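Local structure of nitroreductase (Bacteroides fragilis NCTC 9343, 3EK3) at residues Asn119-Ala124 against Ile129-Ile134; Arg22-Ala27 against Ala53-Val58. The protein binds flavin mononucleotide and probably acts as an NAD(P)H-dependent oxidoreductase of the nitroreductase family. All coordinates share one frame; numbering follows the deposited sequence. Where two conformers were deposited one is given.

Contact 1 of 2, residues Asn119-Ala124 against Ile129-Ile134; sequences NMFLAA and IASCWI. With FMN (flavin mononucleotide), chain B.
Phe121 reaches from helix 109-126 to strand 130-134 and runs along Ser131, Cys132 and Trp133. Its CB is 3.9 Å from Ser131 OG. CG is anti to the carbonyl carbon (chi1 -67°), and from there the ring extends past the serine. CD1 lies 3.3 Å from Ser131 OG. CE1 meets the backbone next, 3.7 Å from Cys132 C. CZ goes furthest along the strand and sits 3.4 Å from Trp133 N. The ring meets these backbone atoms obliquely. CE2 touches the edge of the Trp133 indole at CE3, 3.9 Å away, and the two side chains cross at about a right angle.

Helix and strand are nearly antiparallel, at 162°, and a short connection joins them. The two follow one another in the FMN-dependent nitroreductase fold, with the strand outermost in this chain's antiparallel sheet. Beyond Phe121 one face of the indole is covered by the flavin. FMN C7 lies over the centre of the indole, 3.7 Å above its plane. Asn135 OD1 accepts a hydrogen bond from Trp133 NE1. Phe121 also touches Arg14, which binds FMN.

At the other end Ala124 packs on Ile129, with Ala124 CB against Ile129 CG2. Ile129 N donates to Ala124 O at 2.9 Å.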
ATOM      1  N   ASN A 119      -2.658  -2.226  -5.899  1.00 13.43           N
ATOM      2  CA  ASN A 119      -3.701  -2.349  -6.940  1.00 12.05           C
ATOM      3  C   ASN A 119      -3.148  -2.837  -8.290  1.00 11.19           C
ATOM      4  O   ASN A 119      -3.729  -3.687  -8.950  1.00 11.34           O
ATOM      5  CB  ASN A 119      -4.436  -0.999  -7.122  1.00 14.32           C
ATOM      6  CG  ASN A 119      -5.483  -0.767  -6.064  1.00 13.41           C
ATOM      7  OD1 ASN A 119      -5.638  -1.581  -5.136  1.00 11.26           O
ATOM      8  ND2 ASN A 119      -6.234   0.341  -6.200  1.00 10.05           N
HETATM    9  N   MSE A 120      -2.040  -2.250  -8.704  1.00 12.85           N
HETATM   10  CA  MSE A 120      -1.397  -2.582  -9.966  1.00 11.23           C
HETATM   11  C   MSE A 120      -0.954  -4.042 -10.002  1.00 10.84           C
HETATM   12  O   MSE A 120      -1.216  -4.743 -10.990  1.00 10.64           O
HETATM   13  CB  MSE A 120      -0.196  -1.658 -10.184  1.00 11.65           C
HETATM   14  CG  MSE A 120      -0.591  -0.268 -10.539  1.00 13.40           C
HETATM   15 SE   MSE A 120       0.985   0.721 -11.204  0.75 12.26          SE
HETATM   16  CE  MSE A 120       0.276   2.514 -10.988  1.00 17.96           C
ATOM     17  N   PHE A 121      -0.340  -4.518  -8.911  1.00 11.07           N
ATOM     18  CA  PHE A 121       0.055  -5.941  -8.782  1.00 10.81           C
ATOM     19  C   PHE A 121      -1.144  -6.859  -8.981  1.00  9.41           C
ATOM     20  O   PHE A 121      -1.102  -7.853  -9.711  1.00 12.64           O
ATOM     21  CB  PHE A 121       0.638  -6.279  -7.418  1.00 10.33           C
ATOM     22  CG  PHE A 121       1.994  -5.637  -7.101  1.00  9.70           C
ATOM     23  CD1 PHE A 121       2.936  -5.291  -8.096  1.00  7.38           C
ATOM     24  CD2 PHE A 121       2.358  -5.479  -5.772  1.00  9.95           C
ATOM     25  CE1 PHE A 121       4.188  -4.729  -7.731  1.00 14.22           C
ATOM     26  CE2 PHE A 121       3.605  -4.944  -5.400  1.00 12.14           C
ATOM     27  CZ  PHE A 121       4.516  -4.570  -6.397  1.00 13.42           C
ATOM     28  N   LEU A 122      -2.226  -6.514  -8.276  1.00 10.95           N
ATOM     29  CA  LEU A 122      -3.439  -7.321  -8.318  1.00  8.78           C
ATOM     30  C   LEU A 122      -4.131  -7.262  -9.680  1.00  9.83           C
ATOM     31  O   LEU A 122      -4.549  -8.283 -10.234  1.00  9.46           O
ATOM     32  CB  LEU A 122      -4.369  -6.897  -7.179  1.00 11.15           C
ATOM     33  CG  LEU A 122      -3.836  -7.172  -5.767  1.00 11.11           C
ATOM     34  CD1 LEU A 122      -4.785  -6.604  -4.668  1.00  9.22           C
ATOM     35  CD2 LEU A 122      -3.547  -8.663  -5.511  1.00  9.14           C
ATOM     36  N   ALA A 123      -4.206  -6.065 -10.243  1.00 11.80           N
ATOM     37  CA  ALA A 123      -4.684  -5.886 -11.603  1.00  9.70           C
ATOM     38  C   ALA A 123      -3.846  -6.763 -12.564  1.00 13.11           C
ATOM     39  O   ALA A 123      -4.388  -7.466 -13.407  1.00 12.27           O
ATOM     40  CB  ALA A 123      -4.603  -4.422 -11.982  1.00  9.37           C
ATOM     41  N   ALA A 124      -2.526  -6.682 -12.445  1.00 12.79           N
ATOM     42  CA  ALA A 124      -1.628  -7.447 -13.317  1.00 12.63           C
ATOM     43  C   ALA A 124      -1.873  -8.932 -13.151  1.00 10.67           C
ATOM     44  O   ALA A 124      -2.026  -9.654 -14.130  1.00 11.42           O
ATOM     45  CB  ALA A 124      -0.190  -7.111 -13.016  1.00 12.47           C
ATOM     46  N   ILE A 129      -0.396 -11.241 -15.955  1.00 11.69           N
ATOM     47  CA  ILE A 129       0.820 -10.451 -16.068  0.50 12.17           C
ATOM     48  C   ILE A 129       1.581 -10.489 -14.744  1.00 12.65           C
ATOM     49  O   ILE A 129       1.026 -10.154 -13.693  1.00 12.44           O
ATOM     50  CB  ILE A 129       0.452  -9.009 -16.475  0.50 11.02           C
ATOM     51  CG1 ILE A 129       0.047  -8.983 -17.950  0.50 10.90           C
ATOM     52  CG2 ILE A 129       1.613  -8.033 -16.175  0.50  6.66           C
ATOM     53  CD1 ILE A 129      -0.647  -7.703 -18.395  0.50 10.16           C
ATOM     54  N   ALA A 130       2.831 -10.948 -14.799  1.00 12.08           N
ATOM     55  CA  ALA A 130       3.705 -11.008 -13.630  1.00 12.89           C
ATOM     56  C   ALA A 130       4.134  -9.616 -13.243  1.00 10.67           C
ATOM     57  O   ALA A 130       4.194  -8.709 -14.080  1.00 10.41           O
ATOM     58  CB  ALA A 130       4.966 -11.870 -13.926  1.00  9.48           C
ATOM     59  N   SER A 131       4.495  -9.476 -11.971  1.00 10.25           N
ATOM     60  CA  SER A 131       4.948  -8.195 -11.435  1.00 11.22           C
ATOM     61  C   SER A 131       5.903  -8.388 -10.280  1.00 12.69           C
ATOM     62  O   SER A 131       6.072  -9.499  -9.760  1.00 12.04           O
ATOM     63  CB  SER A 131       3.745  -7.362 -10.992  1.00 12.21           C
ATOM     64  OG  SER A 131       3.049  -8.011  -9.923  1.00 12.80           O
ATOM     65  N   CYS A 132       6.584  -7.308  -9.940  1.00 10.58           N
ATOM     66  CA  CYS A 132       7.447  -7.235  -8.754  1.00 12.26           C
ATOM     67  C   CYS A 132       7.652  -5.799  -8.314  1.00 13.80           C
ATOM     68  O   CYS A 132       7.791  -4.917  -9.160  1.00 13.15           O
ATOM     69  CB  CYS A 132       8.811  -7.864  -9.071  1.00 11.88           C
ATOM     70  SG  CYS A 132       9.889  -8.266  -7.671  1.00 10.77           S
ATOM     71  N   TRP A 133       7.722  -5.574  -6.994  1.00 11.34           N
ATOM     72  CA  TRP A 133       8.153  -4.306  -6.432  1.00 11.55           C
ATOM     73  C   TRP A 133       9.631  -4.165  -6.723  1.00  9.96           C
ATOM     74  O   TRP A 133      10.414  -5.030  -6.371  1.00  9.90           O
ATOM     75  CB  TRP A 133       7.950  -4.279  -4.902  1.00 12.29           C
ATOM     76  CG  TRP A 133       8.119  -2.934  -4.297  1.00 10.96           C
ATOM     77  CD1 TRP A 133       9.265  -2.204  -4.212  1.00 12.81           C
ATOM     78  CD2 TRP A 133       7.105  -2.161  -3.640  1.00  9.95           C
ATOM     79  NE1 TRP A 133       9.023  -1.019  -3.581  1.00 10.50           N
ATOM     80  CE2 TRP A 133       7.705  -0.965  -3.201  1.00  8.93           C
ATOM     81  CE3 TRP A 133       5.750  -2.380  -3.367  1.00 11.33           C
ATOM     82  CZ2 TRP A 133       6.984   0.025  -2.548  1.00 11.46           C
ATOM     83  CZ3 TRP A 133       5.036  -1.412  -2.712  1.00 11.43           C
ATOM     84  CH2 TRP A 133       5.663  -0.221  -2.279  1.00 10.66           C
ATOM     85  N   ILE A 134      10.008  -3.053  -7.336  1.00 10.82           N
ATOM     86  CA  ILE A 134      11.393  -2.674  -7.536  1.00  8.88           C
ATOM     87  C   ILE A 134      11.655  -1.413  -6.697  1.00  9.65           C
ATOM     88  O   ILE A 134      11.078  -0.362  -6.982  1.00 11.38           O
ATOM     89  CB  ILE A 134      11.662  -2.432  -9.047  1.00  9.27           C
ATOM     90  CG1 ILE A 134      11.092  -3.616  -9.889  1.00 10.79           C
ATOM     91  CG2 ILE A 134      13.123  -2.196  -9.290  1.00 10.32           C
ATOM     92  CD1 ILE A 134      11.713  -4.995  -9.523  1.00 11.93           C
TER
HETATM   93  N1  FMN B 200      11.496  -7.463  -4.488  1.00 14.89           N
HETATM   94  C2  FMN B 200      12.601  -7.266  -5.283  1.00 14.60           C
HETATM   95  O2  FMN B 200      13.001  -8.164  -6.031  1.00 17.51           O
HETATM   96  N3  FMN B 200      13.318  -6.090  -5.247  1.00 17.75           N
HETATM   97  C4  FMN B 200      12.935  -5.098  -4.411  1.00 18.47           C
HETATM   98  O4  FMN B 200      13.469  -3.988  -4.571  1.00 13.78           O
HETATM   99  C4A FMN B 200      11.800  -5.285  -3.610  1.00 15.66           C
HETATM  100  N5  FMN B 200      11.385  -4.282  -2.772  1.00 16.92           N
HETATM  101  C5A FMN B 200      10.254  -4.415  -1.992  1.00 13.06           C
HETATM  102  C6  FMN B 200       9.848  -3.353  -1.183  1.00 14.54           C
HETATM  103  C7  FMN B 200       8.690  -3.445  -0.414  1.00 15.44           C
HETATM  104  C7M FMN B 200       8.132  -2.218   0.308  1.00 14.23           C
HETATM  105  C8  FMN B 200       7.917  -4.610  -0.496  1.00 18.56           C
HETATM  106  C8M FMN B 200       6.470  -4.556  -0.068  1.00 15.19           C
HETATM  107  C9  FMN B 200       8.327  -5.669  -1.313  1.00 14.46           C
HETATM  108  C9A FMN B 200       9.490  -5.586  -2.072  1.00 13.84           C
HETATM  109  N10 FMN B 200       9.937  -6.639  -2.889  1.00 12.98           N
HETATM  110  C10 FMN B 200      11.050  -6.466  -3.678  1.00 12.90           C
HETATM  111  C1' FMN B 200       9.142  -7.916  -3.012  1.00 15.41           C
HETATM  112  C2' FMN B 200       9.280  -8.756  -1.738  1.00 12.86           C
HETATM  113  O2' FMN B 200      10.556  -9.372  -1.696  1.00 15.19           O
HETATM  114  C3' FMN B 200       8.210  -9.834  -1.781  1.00 12.56           C
HETATM  115  O3' FMN B 200       6.957  -9.205  -1.623  1.00 13.29           O
HETATM  116  C4' FMN B 200       8.364 -10.867  -0.648  1.00 13.72           C
HETATM  117  O4' FMN B 200       9.538 -11.645  -0.843  1.00 15.46           O
HETATM  118  C5' FMN B 200       7.150 -11.791  -0.585  1.00 17.28           C
HETATM  119  O5' FMN B 200       7.035 -12.535  -1.790  1.00 16.62           O
HETATM  120  P   FMN B 200       5.697 -12.501  -2.705  1.00 16.01           P
HETATM  121  O1P FMN B 200       4.542 -12.766  -1.821  1.00 16.69           O
HETATM  122  O2P FMN B 200       5.897 -13.477  -3.879  1.00 16.94           O
HETATM  123  O3P FMN B 200       5.499 -11.091  -3.203  1.00 16.75           O

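Contact 2 of 2, residues Arg22-Ala27 against Ala53-Val58; sequences RKQIPA and AVCNTV
Gln24 and Cys55 make this contact between them. Gln24 lies in the loop that leads into helix 27-38. Cys55 lies just past strand 50-54, in the short turn before helix 57-72. Both CB atoms point toward the opposite segment. The contact is small, with 80 Å² buried in all.

Gln24 CG is anti to the backbone N (chi1 -177°). The chain then bends at chi2, 61°, and this turns the amide back beside its own backbone. Its two ends do different work. OE1 accepts a hydrogen bond from Ile25 N, 2.9 Å away. That N-H lies in the carbonyl plane, on a lone pair. Thr96 OG1 is a second hydrogen-bond partner of the same oxygen. NE2 faces Cys55. It lies 3.1 Å from Cys55 O and 3.6 Å from Cys55 CB. It also donates to Pro95 O, so the amide is held both by the start of strand 96-102 and by the backbone next to it.

Cys55 meets Gln24 with CB and with its backbone oxygen. Its SG is anti to its own carbonyl carbon (chi1 -58°), and it is CB rather than SG that comes near the amide. Next along the chain, Asn56 is the N-cap of helix 57-72. Just before Cys55, Ala53 and Val54 pair in parallel with a strand of the second subunit, so the sheet continues across the dimer interface.

The contact thus brings a neutral amide against the CB and backbone oxygen of Cys55. Ile25 N and Thr96 OG1 at OE1, and Pro95 O at NE2, fix which end of the amide is which, so its NH2 group is the end presented to Cys55.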
ATOM      1  N   ARG A  22      10.693 -11.832 -22.920  1.00 14.35           N
ATOM      2  CA  ARG A  22      10.929 -10.589 -23.651  1.00 16.79           C
ATOM      3  C   ARG A  22       9.655  -9.912 -24.178  1.00 16.67           C
ATOM      4  O   ARG A  22       9.688  -8.741 -24.496  1.00 16.12           O
ATOM      5  CB  ARG A  22      11.922 -10.811 -24.799  1.00 16.56           C
ATOM      6  CG  ARG A  22      13.356 -11.037 -24.318  1.00 21.17           C
ATOM      7  CD  ARG A  22      14.332 -11.454 -25.417  1.00 23.91           C
ATOM      8  NE  ARG A  22      14.392 -12.902 -25.635  1.00 33.29           N
ATOM      9  N   LYS A  23       8.538 -10.629 -24.290  1.00 17.34           N
ATOM     10  CA  LYS A  23       7.356 -10.042 -24.929  1.00 15.87           C
ATOM     11  C   LYS A  23       6.769  -8.911 -24.067  1.00 14.86           C
ATOM     12  O   LYS A  23       6.495  -9.078 -22.872  1.00 14.96           O
ATOM     13  CB  LYS A  23       6.276 -11.099 -25.240  1.00 16.00           C
ATOM     14  CG  LYS A  23       5.200 -10.559 -26.140  1.00 20.81           C
ATOM     15  N   GLN A  24       6.585  -7.768 -24.703  1.00 13.74           N
ATOM     16  CA  GLN A  24       5.937  -6.636 -24.080  1.00 13.11           C
ATOM     17  C   GLN A  24       4.481  -6.953 -23.815  1.00 14.99           C
ATOM     18  O   GLN A  24       3.872  -7.753 -24.526  1.00 14.91           O
ATOM     19  CB  GLN A  24       6.096  -5.395 -24.955  1.00 12.13           C
ATOM     20  CG  GLN A  24       5.537  -4.120 -24.412  1.00 15.33           C
ATOM     21  CD  GLN A  24       6.175  -3.726 -23.116  1.00 12.46           C
ATOM     22  OE1 GLN A  24       5.807  -4.230 -22.064  1.00 16.67           O
ATOM     23  NE2 GLN A  24       7.171  -2.850 -23.183  1.00 15.25           N
ATOM     24  N   ILE A  25       3.940  -6.367 -22.760  1.00 15.20           N
ATOM     25  CA  ILE A  25       2.548  -6.564 -22.433  1.00 17.17           C
ATOM     26  C   ILE A  25       1.688  -5.703 -23.368  1.00 17.90           C
ATOM     27  O   ILE A  25       2.145  -4.720 -23.912  1.00 16.96           O
ATOM     28  CB  ILE A  25       2.223  -6.244 -20.937  1.00 18.72           C
ATOM     29  CG1 ILE A  25       2.401  -4.757 -20.612  1.00 17.93           C
ATOM     30  CG2 ILE A  25       3.051  -7.106 -19.963  1.00 15.07           C
ATOM     31  CD1 ILE A  25       1.802  -4.415 -19.246  1.00 20.12           C
ATOM     32  N   PRO A  26       0.428  -6.081 -23.557  1.00 16.26           N
ATOM     33  CA  PRO A  26      -0.474  -5.335 -24.414  1.00 17.27           C
ATOM     34  C   PRO A  26      -0.861  -3.972 -23.855  1.00 17.20           C
ATOM     35  O   PRO A  26      -1.043  -3.820 -22.652  1.00 14.03           O
ATOM     36  CB  PRO A  26      -1.712  -6.245 -24.482  1.00 17.09           C
ATOM     37  CG  PRO A  26      -1.256  -7.569 -23.967  1.00 17.75           C
ATOM     38  CD  PRO A  26      -0.232  -7.247 -22.966  1.00 17.54           C
ATOM     39  N   ALA A  27      -1.040  -3.007 -24.747  1.00 15.74           N
ATOM     40  CA  ALA A  27      -1.391  -1.643 -24.360  1.00 17.51           C
ATOM     41  C   ALA A  27      -2.662  -1.592 -23.512  1.00 17.61           C
ATOM     42  O   ALA A  27      -2.721  -0.799 -22.570  1.00 17.49           O
ATOM     43  CB  ALA A  27      -1.574  -0.792 -25.597  1.00 18.46           C
ATOM     44  N   ALA A  53       5.083   5.091 -16.700  1.00 11.69           N
ATOM     45  CA  ALA A  53       5.242   3.757 -17.236  1.00 11.06           C
ATOM     46  C   ALA A  53       6.293   3.781 -18.336  1.00 11.25           C
ATOM     47  O   ALA A  53       6.082   4.358 -19.395  1.00 12.53           O
ATOM     48  CB  ALA A  53       3.908   3.209 -17.765  1.00 11.04           C
ATOM     49  N   VAL A  54       7.438   3.162 -18.080  1.00 11.79           N
ATOM     50  CA  VAL A  54       8.523   3.131 -19.038  1.00  9.70           C
ATOM     51  C   VAL A  54       8.541   1.765 -19.721  1.00 13.20           C
ATOM     52  O   VAL A  54       8.794   0.754 -19.073  1.00 11.47           O
ATOM     53  CB  VAL A  54       9.885   3.396 -18.379  1.00 11.25           C
ATOM     54  CG1 VAL A  54      11.024   3.434 -19.441  1.00 10.06           C
ATOM     55  CG2 VAL A  54       9.836   4.705 -17.600  1.00 10.79           C
ATOM     56  N   CYS A  55       8.277   1.767 -21.030  1.00 12.86           N
ATOM     57  CA  CYS A  55       8.123   0.560 -21.817  1.00 13.22           C
ATOM     58  C   CYS A  55       9.243   0.362 -22.829  1.00 14.18           C
ATOM     59  O   CYS A  55       9.164  -0.497 -23.671  1.00 15.93           O
ATOM     60  CB  CYS A  55       6.808   0.651 -22.557  1.00 12.32           C
ATOM     61  SG  CYS A  55       5.399   0.848 -21.470  1.00 17.11           S
ATOM     62  N   ASN A  56      10.297   1.148 -22.718  1.00 12.44           N
ATOM     63  CA  ASN A  56      11.329   1.172 -23.731  1.00 12.24           C
ATOM     64  C   ASN A  56      12.587   0.522 -23.152  1.00 11.85           C
ATOM     65  O   ASN A  56      13.141   0.990 -22.166  1.00 12.28           O
ATOM     66  CB  ASN A  56      11.566   2.636 -24.095  1.00 11.25           C
ATOM     67  CG  ASN A  56      12.513   2.810 -25.245  1.00 14.32           C
ATOM     68  OD1 ASN A  56      13.667   2.424 -25.168  1.00 12.47           O
ATOM     69  ND2 ASN A  56      12.019   3.384 -26.330  1.00 13.00           N
ATOM     70  N   THR A  57      13.019  -0.576 -23.752  1.00 15.07           N
ATOM     71  CA  THR A  57      14.144  -1.344 -23.229  1.00 15.49           C
ATOM     72  C   THR A  57      15.410  -0.543 -23.141  1.00 12.84           C
ATOM     73  O   THR A  57      16.112  -0.647 -22.133  1.00 13.64           O
ATOM     74  CB  THR A  57      14.368  -2.608 -24.048  1.00 19.71           C
ATOM     75  OG1 THR A  57      13.219  -3.443 -23.883  1.00 30.66           O
ATOM     76  CG2 THR A  57      15.586  -3.378 -23.571  1.00 19.01           C
ATOM     77  N   VAL A  58      15.682   0.299 -24.140  1.00 11.13           N
ATOM     78  CA  VAL A  58      16.896   1.133 -24.115  1.00 10.48           C
ATOM     79  C   VAL A  58      16.879   2.064 -22.920  1.00 11.61           C
ATOM     80  O   VAL A  58      17.871   2.190 -22.214  1.00 11.43           O
ATOM     81  CB  VAL A  58      17.080   1.983 -25.403  1.00 10.25           C
ATOM     82  CG1 VAL A  58      18.244   2.949 -25.232  1.00 11.04           C
ATOM     83  CG2 VAL A  58      17.307   1.106 -26.609  1.00 10.44           C
TER

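Contact 1 is core and contact 2 is surface. All the residues that touch in contact 1 are buried, while Gln24 and Cys55 of contact 2 are partly exposed. Both reach the same four-stranded sheet, but at its opposite outermost strands: 130-134 for contact 1 and 50-54 for contact 2. Contact 1 is mostly apolar and aromatic and includes part of the flavin pocket. Contact 2 is smaller and more polar, and it lies away from that pocket. Their centres are about 14 Å apart. They meet where Ile129 packs on Ile25. Helix 27-38 touches residues of both, and both also touch the second subunit.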